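Local coordinates for protein GDSL-like Lipase (Parabacteroides distasonis, PDB 3P94) that belongs to the SGNH clan of serine hydrolases and probably cleaves ester bonds, possibly those of lysophospholipids, at residues Glu61-Phe66 / Phe100-Ser105; Ala7-Tyr12 / Phe66-Ile71. One frame throughout, in Å; residues are numbered along the deposited sequence. Where two conformers were deposited one is given.

Contact 1: residues Glu61-Phe66 / Phe100-Ser105; sequences EMLVRF and FGNLVS
Helices 59-71 and 96-112 run side by side in the same general direction, nearest at Leu-63 and Asn-102, whose CA atoms lie 6.4 Å apart. Leu-63 supplies most of the contact from its side. Its CG stands anti to the backbone N (chi1 175°), which carries both methyls across to the second helix. CD2 comes up to the amide oxygen of Asn-102, with Leu-63 CD2 and Asn-102 OD1 3.6 Å apart, and the two side chains cross at about a right angle. The other methyl settles one turn further along: Leu-63 CD1 is 3.8 Å from Ser-105 CB and 4.0 Å from the carbonyl carbon, Ser-105 C. Beyond these, Leu-63 also touches Met-106 and Leu-109, so it follows one flank of the partner helix over two turns. In the three-layer α/β/α, flavodoxin-like fold of SGNH hydrolases, these are neighbouring helices on one face of the parallel sheet. Leu-63 closes their outer, partly exposed seam, whereas the selenomethionine Met-62 reaches inward to Met-28 on strand 23-29. No hydrogen bond links the two segments themselves. The amide nitrogen of Asn-102 nevertheless crosses to the start of helix 59-71, where ND2 bonds to Thr-59 OG1 and weakly to Ser-60 OG; this fixes the amide with OD1 beside the leucine methyl. An alanine in place of Leu-63 would remove both methyls and is likely to open a gap between the helices, leaving Ser-105 CB and Asn-102 OD1 without the methyls that cover them.

Contact 2: residues Ala7-Tyr12 / Phe66-Ile71; sequences AQFGRY and FRQDVI
Gln-68 reaches from helix 59-71 to Phe-9 in the N-terminal loop in one of its two modelled conformers, so that the bonds of its amide belong to that conformer. Its CB lies in the plane of the Phe-9 ring, at the edge, with Gln-68 CB and Phe-9 CD1 4.0 Å apart. From there the chain is extended, CG anti to the backbone N (chi1 180°), and passes the ring: Gln-68 CD is 3.8 Å and OE1 3.6 Å from Phe-9 CD1. At the tip, both N-H groups of the amide are used. One gives a nearly straight bond (172°) from Gln-68 NE2 to Phe-9 O, 2.9 Å, in the carbonyl plane and on a lone pair. The other runs from Gln-68 NE2 to Asp-69 OD1, 3.0 Å, and meets the carboxylate from above its plane. The loop, folded here as a type I turn from Gln-8 to Arg-11, lies over the end of a helix of the α/β/α sandwich, where a wider pi-type turn spans residues 67-71. Next along the helix, Asp-69 OD2 sits at the edge of the Tyr-12 ring, 3.5 Å from Tyr-12 CD2, with ring and carboxylate planes 76° apart. A water lies 2.7 Å from Asp-69 OD2, accepts from Tyr-12 N at 3.1 Å and also reaches Gln-8 O. Further partners hold the buried polar ends: Asn-16 ND2 bonds to Asp-69 OD1, Arg-65 forms a salt bridge with OD2, and the Tyr-12 hydroxyl bonds to Gly-53 O at the end of edge strand 49-53.

How the contacts relate
Both contacts use helix 59-71, but they engage different sides of it. Contact 1 is a surface contact along a helix-helix seam, made by the methyls of one leucine against a serine CB and an amide oxygen, with no direct hydrogen bond between its segments. Contact 2, partly buried and somewhat larger in area (226 against 152 Å²), lays an irregular loop on the end of the helix; there the backbone carbonyls of Phe-9 and Gln-8 and the N-H of Tyr-12 are met by a side-chain amide and a water. The two also meet directly: Val-64 CG1 packs 3.7 Å from Ala-7 CB, and Arg-65 CD passes 3.4 Å from Ala-7 O. The helix is therefore flanked by helix 96-112 and by the N-terminal loop.

Contact 1: residues Glu61-Phe66 / Phe100-Ser105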
ATOM      1  N   GLU A  61      11.917   0.446   1.442  1.00 13.09           N
ATOM      2  CA  GLU A  61      11.870  -0.232   2.752  1.00 12.40           C
ATOM      3  C   GLU A  61      10.953  -1.431   2.676  1.00 14.90           C
ATOM      4  O   GLU A  61      11.240  -2.481   3.244  1.00 13.71           O
ATOM      5  CB  GLU A  61      11.404   0.697   3.885  1.00 13.35           C
ATOM      6  CG  GLU A  61      12.367   1.837   4.183  1.00 15.11           C
ATOM      7  CD  GLU A  61      11.986   3.163   3.548  1.00 27.08           C
ATOM      8  OE1 GLU A  61      11.248   3.164   2.534  1.00 19.69           O
ATOM      9  OE2 GLU A  61      12.397   4.208   4.096  1.00 23.07           O
HETATM   10  N   MSE A  62       9.861  -1.276   1.937  1.00  9.38           N
HETATM   11  CA  MSE A  62       8.878  -2.325   1.779  1.00  7.87           C
HETATM   12  C   MSE A  62       9.447  -3.544   1.063  1.00 12.86           C
HETATM   13  O   MSE A  62       9.198  -4.673   1.513  1.00 13.02           O
HETATM   14  CB  MSE A  62       7.659  -1.769   1.050  1.00  8.80           C
HETATM   15  CG  MSE A  62       6.796  -0.934   1.944  1.00 14.43           C
HETATM   16 SE   MSE A  62       5.219  -0.465   0.955  0.75 19.58          SE
HETATM   17  CE  MSE A  62       5.225   1.456   1.446  1.00 17.42           C
ATOM     18  N   LEU A  63      10.232  -3.340  -0.011  1.00 11.15           N
ATOM     19  CA  LEU A  63      10.864  -4.452  -0.737  1.00 10.30           C
ATOM     20  C   LEU A  63      11.825  -5.222   0.203  1.00 13.69           C
ATOM     21  O   LEU A  63      11.861  -6.455   0.170  1.00 14.34           O
ATOM     22  CB  LEU A  63      11.613  -3.940  -1.993  1.00  9.89           C
ATOM     23  CG  LEU A  63      12.430  -4.976  -2.795  1.00 14.04           C
ATOM     24  CD1 LEU A  63      11.552  -6.147  -3.281  1.00 13.43           C
ATOM     25  CD2 LEU A  63      13.129  -4.329  -3.975  1.00 14.36           C
ATOM     26  N   VAL A  64      12.558  -4.502   1.063  1.00 10.84           N
ATOM     27  CA  VAL A  64      13.498  -5.106   2.018  1.00 10.54           C
ATOM     28  C   VAL A  64      12.721  -5.810   3.179  1.00 15.39           C
ATOM     29  O   VAL A  64      13.078  -6.919   3.569  1.00 14.50           O
ATOM     30  CB  VAL A  64      14.521  -4.057   2.525  1.00 14.64           C
ATOM     31  CG1 VAL A  64      15.313  -4.567   3.733  1.00 14.24           C
ATOM     32  CG2 VAL A  64      15.473  -3.664   1.398  1.00 14.48           C
ATOM     33  N   ARG A  65      11.653  -5.189   3.679  1.00 13.56           N
ATOM     34  CA  ARG A  65      10.800  -5.711   4.762  1.00 13.98           C
ATOM     35  C   ARG A  65       9.878  -6.869   4.295  1.00 17.34           C
ATOM     36  O   ARG A  65       9.365  -7.624   5.127  1.00 15.46           O
ATOM     37  CB  ARG A  65       9.938  -4.540   5.277  1.00 17.26           C
ATOM     38  CG  ARG A  65       9.150  -4.835   6.518  1.00 21.38           C
ATOM     39  CD  ARG A  65       8.661  -3.585   7.185  1.00 21.56           C
ATOM     40  NE  ARG A  65       7.773  -2.737   6.369  1.00 16.22           N
ATOM     41  CZ  ARG A  65       6.449  -2.854   6.308  1.00 26.19           C
ATOM     42  NH1 ARG A  65       5.837  -3.874   6.895  1.00 13.65           N
ATOM     43  NH2 ARG A  65       5.729  -1.963   5.645  1.00 17.43           N
ATOM     44  N   PHE A  66       9.656  -6.984   2.968  1.00 16.08           N
ATOM     45  CA  PHE A  66       8.756  -7.937   2.313  1.00 14.92           C
ATOM     46  C   PHE A  66       8.928  -9.381   2.768  1.00 18.05           C
ATOM     47  O   PHE A  66       7.931 -10.074   2.953  1.00 16.05           O
ATOM     48  CB  PHE A  66       8.915  -7.867   0.780  1.00 16.72           C
ATOM     49  CG  PHE A  66       7.683  -8.276   0.010  1.00 17.67           C
ATOM     50  CD1 PHE A  66       6.589  -7.416  -0.093  1.00 20.22           C
ATOM     51  CD2 PHE A  66       7.623  -9.503  -0.633  1.00 18.72           C
ATOM     52  CE1 PHE A  66       5.446  -7.791  -0.803  1.00 20.41           C
ATOM     53  CE2 PHE A  66       6.480  -9.875  -1.349  1.00 21.47           C
ATOM     54  CZ  PHE A  66       5.404  -9.014  -1.431  1.00 19.72           C
ATOM     55  N   PHE A 100       8.220   2.069  -9.529  1.00 11.74           N
ATOM     56  CA  PHE A 100       7.497   1.003 -10.213  1.00 12.58           C
ATOM     57  C   PHE A 100       8.305  -0.309 -10.162  1.00 16.55           C
ATOM     58  O   PHE A 100       7.722  -1.361  -9.923  1.00 15.96           O
ATOM     59  CB  PHE A 100       7.189   1.403 -11.667  1.00 14.81           C
ATOM     60  CG  PHE A 100       6.559   0.301 -12.491  1.00 16.95           C
ATOM     61  CD1 PHE A 100       5.303  -0.193 -12.174  1.00 18.92           C
ATOM     62  CD2 PHE A 100       7.233  -0.253 -13.577  1.00 20.96           C
ATOM     63  CE1 PHE A 100       4.733  -1.229 -12.926  1.00 20.18           C
ATOM     64  CE2 PHE A 100       6.655  -1.282 -14.336  1.00 23.12           C
ATOM     65  CZ  PHE A 100       5.408  -1.754 -14.007  1.00 20.13           C
ATOM     66  N   GLY A 101       9.623  -0.215 -10.374  1.00 13.82           N
ATOM     67  CA  GLY A 101      10.540  -1.353 -10.353  1.00 14.42           C
ATOM     68  C   GLY A 101      10.532  -2.096  -9.032  1.00 17.15           C
ATOM     69  O   GLY A 101      10.571  -3.330  -9.016  1.00 16.72           O
ATOM     70  N   ASN A 102      10.467  -1.352  -7.912  1.00 13.74           N
ATOM     71  CA  ASN A 102      10.380  -1.923  -6.570  1.00 13.00           C
ATOM     72  C   ASN A 102       9.079  -2.714  -6.410  1.00 16.52           C
ATOM     73  O   ASN A 102       9.086  -3.787  -5.799  1.00 14.45           O
ATOM     74  CB  ASN A 102      10.458  -0.832  -5.509  1.00 10.86           C
ATOM     75  CG  ASN A 102      11.844  -0.347  -5.195  1.00 19.44           C
ATOM     76  OD1 ASN A 102      12.837  -1.021  -5.432  1.00 16.10           O
ATOM     77  ND2 ASN A 102      11.934   0.812  -4.593  1.00 19.33           N
ATOM     78  N   LEU A 103       7.962  -2.170  -6.958  1.00 13.25           N
ATOM     79  CA  LEU A 103       6.654  -2.838  -6.904  1.00 12.95           C
ATOM     80  C   LEU A 103       6.693  -4.126  -7.734  1.00 15.55           C
ATOM     81  O   LEU A 103       6.163  -5.135  -7.285  1.00 13.92           O
ATOM     82  CB  LEU A 103       5.529  -1.894  -7.387  1.00 13.11           C
ATOM     83  CG  LEU A 103       5.272  -0.635  -6.510  1.00 18.26           C
ATOM     84  CD1 LEU A 103       4.470   0.413  -7.278  1.00 19.39           C
ATOM     85  CD2 LEU A 103       4.554  -0.988  -5.223  1.00 19.99           C
ATOM     86  N   VAL A 104       7.366  -4.106  -8.909  1.00 12.45           N
ATOM     87  CA  VAL A 104       7.531  -5.293  -9.781  1.00 12.34           C
ATOM     88  C   VAL A 104       8.359  -6.370  -9.039  1.00 16.34           C
ATOM     89  O   VAL A 104       8.008  -7.551  -9.084  1.00 13.93           O
ATOM     90  CB  VAL A 104       8.159  -4.940 -11.157  1.00 16.66           C
ATOM     91  CG1 VAL A 104       8.448  -6.193 -11.993  1.00 16.67           C
ATOM     92  CG2 VAL A 104       7.265  -3.979 -11.933  1.00 16.73           C
ATOM     93  N   SER A 105       9.427  -5.959  -8.337  1.00 12.73           N
ATOM     94  CA  SER A 105      10.256  -6.898  -7.573  1.00 12.40           C
ATOM     95  C   SER A 105       9.443  -7.528  -6.430  1.00 14.23           C
ATOM     96  O   SER A 105       9.566  -8.729  -6.218  1.00 13.98           O
ATOM     97  CB  SER A 105      11.502  -6.207  -7.049  1.00 13.86           C
ATOM     98  OG  SER A 105      12.420  -6.050  -8.115  1.00 20.12           O
TER

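Contact 2: residues Ala7-Tyr12 / Phe66-Ile71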
ATOM      1  N   ALA A   7      14.767  -0.368   7.564  1.00 13.17           N
ATOM      2  CA  ALA A   7      13.597  -1.045   6.999  1.00 11.70           C
ATOM      3  C   ALA A   7      12.480  -1.247   8.038  1.00 14.95           C
ATOM      4  O   ALA A   7      11.383  -1.677   7.685  1.00 13.31           O
ATOM      5  CB  ALA A   7      14.028  -2.386   6.440  1.00 11.60           C
ATOM      6  N   GLN A   8      12.768  -0.914   9.308  1.00 14.59           N
ATOM      7  CA  GLN A   8      11.854  -1.027  10.467  1.00 15.51           C
ATOM      8  C   GLN A   8      11.351  -2.480  10.631  1.00 18.41           C
ATOM      9  O   GLN A   8      10.151  -2.729  10.749  1.00 18.10           O
ATOM     10  CB  GLN A   8      10.696  -0.024  10.373  1.00 16.57           C
ATOM     11  CG  GLN A   8      11.186   1.399  10.556  1.00 17.56           C
ATOM     12  CD  GLN A   8      10.165   2.416  10.137  1.00 26.56           C
ATOM     13  OE1 GLN A   8      10.021   2.760   8.953  1.00 16.10           O
ATOM     14  NE2 GLN A   8       9.497   2.992  11.117  1.00 24.22           N
ATOM     15  N   PHE A   9      12.301  -3.433  10.654  1.00 15.32           N
ATOM     16  CA  PHE A   9      12.020  -4.861  10.883  1.00 14.88           C
ATOM     17  C   PHE A   9      11.493  -5.070  12.316  1.00 19.35           C
ATOM     18  O   PHE A   9      10.723  -5.998  12.567  1.00 19.30           O
ATOM     19  CB  PHE A   9      13.301  -5.694  10.685  1.00 15.91           C
ATOM     20  CG  PHE A   9      13.721  -5.988   9.264  1.00 15.51           C
ATOM     21  CD1 PHE A   9      13.071  -6.958   8.522  1.00 18.47           C
ATOM     22  CD2 PHE A   9      14.835  -5.368   8.705  1.00 16.23           C
ATOM     23  CE1 PHE A   9      13.511  -7.291   7.236  1.00 19.10           C
ATOM     24  CE2 PHE A   9      15.269  -5.691   7.411  1.00 18.02           C
ATOM     25  CZ  PHE A   9      14.600  -6.646   6.684  1.00 16.71           C
ATOM     26  N   GLY A  10      11.928  -4.194  13.224  1.00 15.93           N
ATOM     27  CA  GLY A  10      11.548  -4.194  14.634  1.00 16.50           C
ATOM     28  C   GLY A  10      10.098  -3.849  14.913  1.00 20.74           C
ATOM     29  O   GLY A  10       9.584  -4.202  15.972  1.00 21.01           O
ATOM     30  N   ARG A  11       9.413  -3.169  13.975  1.00 16.88           N
ATOM     31  CA  ARG A  11       8.010  -2.789  14.167  1.00 15.97           C
ATOM     32  C   ARG A  11       7.092  -4.021  14.322  1.00 19.67           C
ATOM     33  O   ARG A  11       6.271  -4.048  15.251  1.00 19.30           O
ATOM     34  CB  ARG A  11       7.519  -1.887  13.022  1.00 13.72           C
ATOM     35  CG  ARG A  11       5.993  -1.596  13.014  1.00 18.93           C
ATOM     36  CD  ARG A  11       5.518  -0.606  14.083  1.00 25.12           C
ATOM     37  NE  ARG A  11       4.059  -0.507  14.094  1.00 26.19           N
ATOM     38  CZ  ARG A  11       3.358   0.319  13.323  1.00 37.55           C
ATOM     39  NH1 ARG A  11       3.977   1.158  12.501  1.00 17.06           N
ATOM     40  NH2 ARG A  11       2.034   0.330  13.386  1.00 25.24           N
ATOM     41  N   TYR A  12       7.229  -5.030  13.444  1.00 14.72           N
ATOM     42  CA  TYR A  12       6.350  -6.205  13.518  1.00 14.65           C
ATOM     43  C   TYR A  12       7.056  -7.533  13.807  1.00 19.19           C
ATOM     44  O   TYR A  12       6.390  -8.573  13.782  1.00 18.11           O
ATOM     45  CB  TYR A  12       5.572  -6.346  12.214  1.00 14.62           C
ATOM     46  CG  TYR A  12       4.574  -5.230  11.985  1.00 14.58           C
ATOM     47  CD1 TYR A  12       3.447  -5.100  12.794  1.00 15.92           C
ATOM     48  CD2 TYR A  12       4.711  -4.358  10.911  1.00 13.77           C
ATOM     49  CE1 TYR A  12       2.503  -4.106  12.565  1.00 15.96           C
ATOM     50  CE2 TYR A  12       3.764  -3.371  10.659  1.00 14.20           C
ATOM     51  CZ  TYR A  12       2.672  -3.238  11.499  1.00 20.00           C
ATOM     52  OH  TYR A  12       1.738  -2.272  11.259  1.00 16.58           O
ATOM     53  N   PHE A  66       9.656  -6.984   2.968  1.00 16.08           N
ATOM     54  CA  PHE A  66       8.756  -7.937   2.313  1.00 14.92           C
ATOM     55  C   PHE A  66       8.928  -9.381   2.768  1.00 18.05           C
ATOM     56  O   PHE A  66       7.931 -10.074   2.953  1.00 16.05           O
ATOM     57  CB  PHE A  66       8.915  -7.867   0.780  1.00 16.72           C
ATOM     58  CG  PHE A  66       7.683  -8.276   0.010  1.00 17.67           C
ATOM     59  CD1 PHE A  66       6.589  -7.416  -0.093  1.00 20.22           C
ATOM     60  CD2 PHE A  66       7.623  -9.503  -0.633  1.00 18.72           C
ATOM     61  CE1 PHE A  66       5.446  -7.791  -0.803  1.00 20.41           C
ATOM     62  CE2 PHE A  66       6.480  -9.875  -1.349  1.00 21.47           C
ATOM     63  CZ  PHE A  66       5.404  -9.014  -1.431  1.00 19.72           C
ATOM     64  N   ARG A  67      10.176  -9.848   2.923  1.00 15.68           N
ATOM     65  CA  ARG A  67      10.441 -11.232   3.328  1.00 14.69           C
ATOM     66  C   ARG A  67       9.877 -11.536   4.752  1.00 15.52           C
ATOM     67  O   ARG A  67       9.208 -12.547   4.921  1.00 14.46           O
ATOM     68  CB  ARG A  67      11.941 -11.539   3.235  1.00 14.53           C
ATOM     69  CG  ARG A  67      12.332 -12.950   3.670  1.00 20.59           C
ATOM     70  CD  ARG A  67      13.622 -13.419   3.001  1.00 18.91           C
ATOM     71  NE  ARG A  67      13.529 -13.339   1.543  1.00 18.21           N
ATOM     72  CZ  ARG A  67      12.935 -14.244   0.769  1.00 26.33           C
ATOM     73  NH1 ARG A  67      12.429 -15.351   1.299  1.00 15.05           N
ATOM     74  NH2 ARG A  67      12.853 -14.052  -0.543  1.00 13.51           N
ATOM     75  N   GLN A  68      10.125 -10.658   5.741  1.00 12.21           N
ATOM     76  CA  GLN A  68       9.678 -10.854   7.126  0.60 11.74           C
ATOM     77  C   GLN A  68       8.172 -10.641   7.298  1.00 15.17           C
ATOM     78  O   GLN A  68       7.510 -11.431   7.965  1.00 14.61           O
ATOM     79  CB  GLN A  68      10.443  -9.904   8.074  0.60 12.84           C
ATOM     80  CG  GLN A  68      10.023 -10.039   9.556  0.60 10.03           C
ATOM     81  CD  GLN A  68      10.557  -8.962  10.458  0.60 18.52           C
ATOM     82  OE1 GLN A  68      11.633  -9.105  11.043  0.60 11.99           O
ATOM     83  NE2 GLN A  68       9.784  -7.889  10.632  0.60  6.18           N
ATOM     84  N   ASP A  69       7.649  -9.559   6.734  1.00 11.95           N
ATOM     85  CA  ASP A  69       6.263  -9.186   6.937  1.00 11.39           C
ATOM     86  C   ASP A  69       5.267  -9.728   5.926  1.00 15.59           C
ATOM     87  O   ASP A  69       4.071  -9.550   6.139  1.00 12.02           O
ATOM     88  CB  ASP A  69       6.182  -7.658   7.051  1.00 11.82           C
ATOM     89  CG  ASP A  69       6.734  -7.129   8.385  1.00 19.06           C
ATOM     90  OD1 ASP A  69       7.074  -7.955   9.264  1.00 20.27           O
ATOM     91  OD2 ASP A  69       6.800  -5.895   8.553  1.00 18.92           O
ATOM     92  N   VAL A  70       5.726 -10.420   4.857  1.00 15.05           N
ATOM     93  CA  VAL A  70       4.819 -10.991   3.860  1.00 15.04           C
ATOM     94  C   VAL A  70       5.186 -12.456   3.601  1.00 17.51           C
ATOM     95  O   VAL A  70       4.412 -13.329   3.961  1.00 16.31           O
ATOM     96  CB  VAL A  70       4.728 -10.192   2.510  1.00 18.71           C
ATOM     97  CG1 VAL A  70       3.779 -10.876   1.527  1.00 18.35           C
ATOM     98  CG2 VAL A  70       4.300  -8.751   2.736  1.00 18.21           C
ATOM     99  N   ILE A  71       6.343 -12.718   2.963  1.00 14.57           N
ATOM    100  CA  ILE A  71       6.782 -14.075   2.567  1.00 14.25           C
ATOM    101  C   ILE A  71       6.763 -15.056   3.755  1.00 19.17           C
ATOM    102  O   ILE A  71       6.165 -16.132   3.642  1.00 17.23           O
ATOM    103  CB  ILE A  71       8.177 -14.065   1.882  1.00 16.59           C
ATOM    104  CG1 ILE A  71       8.162 -13.186   0.584  1.00 16.15           C
ATOM    105  CG2 ILE A  71       8.656 -15.511   1.603  1.00 17.03           C
ATOM    106  CD1 ILE A  71       9.477 -12.851  -0.043  1.00 18.59           C
TER
HETATM  107  O   HOH W   1       8.297  -4.807  10.568  1.00 13.70           O